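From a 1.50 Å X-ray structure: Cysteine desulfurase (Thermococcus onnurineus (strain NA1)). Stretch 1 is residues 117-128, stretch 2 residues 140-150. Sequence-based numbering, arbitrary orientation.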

# COMPACT_ATOMS: atom_id res chain seq x y z
N LEU B 117 19.44 1.37 -1.84
CA LEU B 117 20.75 1.29 -2.44
C LEU B 117 21.54 2.57 -2.30
O LEU B 117 22.62 2.59 -2.70
N GLY B 118 20.97 3.61 -1.73
CA GLY B 118 21.67 4.88 -1.64
C GLY B 118 23.05 4.79 -1.06
O GLY B 118 23.94 5.45 -1.51
N HIS B 119 23.18 3.94 -0.09
CA HIS B 119 24.49 3.77 0.64
C HIS B 119 25.59 3.25 -0.24
O HIS B 119 26.76 3.45 0.10
N ILE B 120 25.31 2.63 -1.41
CA ILE B 120 26.37 2.07 -2.23
C ILE B 120 27.10 3.14 -3.05
O ILE B 120 28.16 2.84 -3.59
N PHE B 121 26.52 4.28 -3.23
CA PHE B 121 27.06 5.29 -4.09
C PHE B 121 28.11 6.18 -3.46
O PHE B 121 28.04 6.47 -2.32
N LYS B 122 29.06 6.60 -4.28
CA LYS B 122 30.13 7.49 -3.90
C LYS B 122 29.99 8.74 -4.76
O LYS B 122 29.56 8.64 -5.86
N ARG B 123 30.38 9.89 -4.25
CA ARG B 123 30.35 11.13 -5.03
C ARG B 123 31.01 10.88 -6.40
O ARG B 123 32.04 10.28 -6.46
N GLY B 124 30.37 11.36 -7.46
CA GLY B 124 30.82 11.14 -8.81
C GLY B 124 30.45 9.86 -9.53
O GLY B 124 30.77 9.67 -10.73
N ASP B 125 29.81 8.93 -8.82
CA ASP B 125 29.31 7.71 -9.48
C ASP B 125 28.18 8.16 -10.43
O ASP B 125 27.63 9.25 -10.25
N LYS B 126 27.93 7.29 -11.38
CA LYS B 126 27.01 7.53 -12.44
C LYS B 126 25.80 6.63 -12.47
O LYS B 126 25.92 5.47 -12.33
N ILE B 127 24.66 7.25 -12.71
CA ILE B 127 23.38 6.55 -12.89
C ILE B 127 22.93 6.88 -14.31
O ILE B 127 23.00 7.98 -14.67
N VAL B 128 22.50 5.88 -15.05
CA VAL B 128 22.04 6.07 -16.44
C VAL B 128 20.54 5.69 -16.50
O VAL B 128 20.20 4.64 -16.00
N PRO B 140 13.21 9.65 -8.10
CA PRO B 140 14.08 9.08 -7.10
C PRO B 140 15.55 9.15 -7.47
O PRO B 140 16.40 9.28 -6.54
N TRP B 141 15.89 9.02 -8.74
CA TRP B 141 17.26 9.03 -9.18
C TRP B 141 17.78 10.46 -9.15
O TRP B 141 18.99 10.68 -8.81
N GLN B 142 16.94 11.41 -9.52
CA GLN B 142 17.31 12.85 -9.40
C GLN B 142 17.60 13.25 -8.03
O GLN B 142 18.60 14.00 -7.80
N ARG B 143 16.80 12.88 -7.05
CA ARG B 143 16.99 13.17 -5.63
C ARG B 143 18.28 12.57 -5.19
O ARG B 143 19.10 13.26 -4.52
N LEU B 144 18.52 11.31 -5.49
CA LEU B 144 19.74 10.59 -5.00
C LEU B 144 20.94 11.31 -5.59
O LEU B 144 21.96 11.62 -4.88
N ALA B 145 20.89 11.63 -6.88
CA ALA B 145 22.05 12.27 -7.56
C ALA B 145 22.33 13.66 -6.98
O ALA B 145 23.52 14.03 -6.81
N THR B 146 21.30 14.41 -6.64
CA THR B 146 21.44 15.76 -6.06
C THR B 146 22.02 15.60 -4.67
O THR B 146 22.98 16.27 -4.35
N LYS B 147 21.48 14.72 -3.85
CA LYS B 147 21.99 14.53 -2.50
C LYS B 147 23.42 14.08 -2.33
O LYS B 147 24.10 14.56 -1.48
N LEU B 148 23.82 13.13 -3.13
CA LEU B 148 25.11 12.52 -3.05
C LEU B 148 26.14 12.99 -4.04
O LEU B 148 27.22 12.56 -3.97
N GLY B 149 25.79 13.87 -4.95
CA GLY B 149 26.73 14.38 -5.94
C GLY B 149 27.04 13.39 -7.04
O GLY B 149 28.12 13.17 -7.35
N LEU B 150 26.01 12.76 -7.60
CA LEU B 150 26.19 11.77 -8.61
C LEU B 150 25.95 12.38 -9.97
O LEU B 150 25.30 13.41 -10.07

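This is a small hydrophobic contact in which the last turns of a helix and the residues just after it pack against a loop and the start of a strand, pinned at one end by a single backbone hydrogen bond.

Leu 150 gives up the most surface. Its CB leaves sideways, but with chi1 m and chi2 t the end of the side chain comes nearer the other stretch. CD1 lies 3.8 Å from Phe 121 CD1 and 3.7 Å from Ile 127 CD1, and it makes an off-centre CH-pi contact with the Phe 121 ring; CD2 rests 3.3 Å from Lys 122 O. Phe 121 (chi1 m) points toward the helix and, being broad and flat, can also meet Leu 144, with CE2 3.7 Å from Leu 144 CD2. Leu 144 (t, p) in turn places CD1 3.9 Å from Gly 118 CA. That approach suits glycine, since a CB on Gly 118 would sit tightly, 3.4 Å from Leu 144 CD1. Leu 148 (m, t) extends CD1 to 3.6 Å from Gly 118 O. From the strand, Ile 127 (m, t) points inward, its slender CD1 also lying 4.3 Å from Trp 141 CE3, an oblique approach to the buried indole.

The polar link is Gly 124 N to Gly 149 O, 2.9 Å and nearly straight. Both glycines have positive phi, Gly 124 within a type II turn and Gly 149 just after the helix. A CB on Gly 149 would clash with Arg 123 NH1, which lies 3.8 Å from Gly 149 CA; the flat guanidinium of Arg 123 lays one face over this bare backbone and Leu 148 O. Asp 125 (chi1 m) steadies the turn from within, its OD2 accepting a 2.9 Å hydrogen bond from Lys 122 N. No side chain forms a hydrogen bond or salt bridge across the contact.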

# COMPACT_ATOMS: atom_id res chain seq x y z
CB LEU B 117 20.69 0.98 -3.94
CG LEU B 117 20.14 -0.39 -4.33
CD1 LEU B 117 20.14 -0.51 -5.83
CD2 LEU B 117 20.94 -1.50 -3.71
CB HIS B 119 24.27 2.85 1.87
CG HIS B 119 23.97 1.44 1.52
ND1 HIS B 119 24.88 0.41 1.44
CD2 HIS B 119 22.78 0.89 1.15
CE1 HIS B 119 24.27 -0.70 1.08
NE2 HIS B 119 23.00 -0.42 0.89
CB ILE B 120 25.90 0.96 -3.19
CG1 ILE B 120 25.11 1.47 -4.41
CG2 ILE B 120 25.09 -0.07 -2.44
CD1 ILE B 120 24.83 0.39 -5.49
CB PHE B 121 25.92 6.18 -4.63
CG PHE B 121 24.95 5.46 -5.52
CD1 PHE B 121 25.18 5.33 -6.85
CD2 PHE B 121 23.80 4.93 -5.01
CE1 PHE B 121 24.31 4.67 -7.67
CE2 PHE B 121 22.93 4.25 -5.81
CZ PHE B 121 23.20 4.11 -7.14
CB LYS B 122 31.48 6.82 -4.21
CG LYS B 122 32.67 7.72 -4.24
CD LYS B 122 33.96 6.95 -4.48
CE LYS B 122 35.11 7.74 -3.88
NZ LYS B 122 36.44 7.11 -3.76
CB ARG B 123 31.07 12.25 -4.28
CG ARG B 123 31.15 13.58 -5.00
CD ARG B 123 31.54 14.74 -4.10
NE ARG B 123 30.45 15.16 -3.25
CZ ARG B 123 29.51 16.02 -3.61
NH1 ARG B 123 29.55 16.63 -4.78
NH2 ARG B 123 28.53 16.31 -2.78
CB ASP B 125 28.73 6.71 -8.50
CG ASP B 125 29.75 5.90 -7.74
OD1 ASP B 125 30.97 5.99 -8.10
OD2 ASP B 125 29.32 5.14 -6.81
CB LYS B 126 27.77 7.35 -13.77
CG LYS B 126 26.99 7.60 -15.04
CD LYS B 126 27.85 7.68 -16.28
CE LYS B 126 28.66 6.45 -16.50
NZ LYS B 126 29.22 6.44 -17.85
CB ILE B 127 22.33 7.01 -11.91
CG1 ILE B 127 22.71 6.55 -10.52
CG2 ILE B 127 20.97 6.38 -12.21
CD1 ILE B 127 21.89 7.20 -9.46
CB VAL B 128 22.83 5.28 -17.40
CG1 VAL B 128 22.32 5.34 -18.84
CG2 VAL B 128 24.31 5.70 -17.33
CB PRO B 140 13.55 7.63 -6.93
CG PRO B 140 12.12 7.73 -7.41
CD PRO B 140 12.18 8.71 -8.55
CB TRP B 141 17.41 8.41 -10.54
CG TRP B 141 16.75 7.03 -10.64
CD1 TRP B 141 15.73 6.75 -11.47
CD2 TRP B 141 17.02 5.92 -9.86
NE1 TRP B 141 15.35 5.46 -11.27
CE2 TRP B 141 16.07 4.95 -10.24
CE3 TRP B 141 17.90 5.64 -8.81
CZ2 TRP B 141 16.04 3.67 -9.65
CZ3 TRP B 141 17.85 4.34 -8.22
CH2 TRP B 141 16.94 3.41 -8.69
CB GLN B 142 16.19 13.73 -9.97
CG GLN B 142 16.07 13.68 -11.46
CD GLN B 142 14.87 14.48 -11.94
OE1 GLN B 142 13.84 14.51 -11.25
NE2 GLN B 142 14.95 15.05 -13.09
CB ARG B 143 15.78 12.75 -4.74
CG ARG B 143 15.92 13.01 -3.27
CD ARG B 143 14.64 12.52 -2.50
NE ARG B 143 14.37 11.11 -2.68
CZ ARG B 143 13.28 10.47 -2.25
NH1 ARG B 143 12.35 11.16 -1.60
NH2 ARG B 143 13.15 9.12 -2.50
CB LEU B 144 19.64 9.13 -5.38
CG LEU B 144 20.61 8.13 -4.81
CD1 LEU B 144 20.43 8.13 -3.30
CD2 LEU B 144 20.30 6.76 -5.39
CB ALA B 145 21.82 12.37 -9.08
CB THR B 146 20.09 16.48 -5.94
OG1 THR B 146 19.67 16.71 -7.25
CG2 THR B 146 20.20 17.78 -5.23
CB LYS B 147 21.14 13.51 -1.75
CG LYS B 147 19.86 14.04 -1.18
CD LYS B 147 18.99 12.88 -0.74
CE LYS B 147 19.55 12.07 0.40
NZ LYS B 147 18.38 11.58 1.18
CB LEU B 148 24.96 11.02 -3.18
CG LEU B 148 23.94 10.42 -2.23
CD1 LEU B 148 23.63 8.96 -2.42
CD2 LEU B 148 24.26 10.75 -0.80
CB LEU B 150 25.17 10.60 -8.43
CG LEU B 150 25.08 10.09 -7.02
CD1 LEU B 150 24.08 8.94 -6.97
CD2 LEU B 150 26.47 9.65 -6.51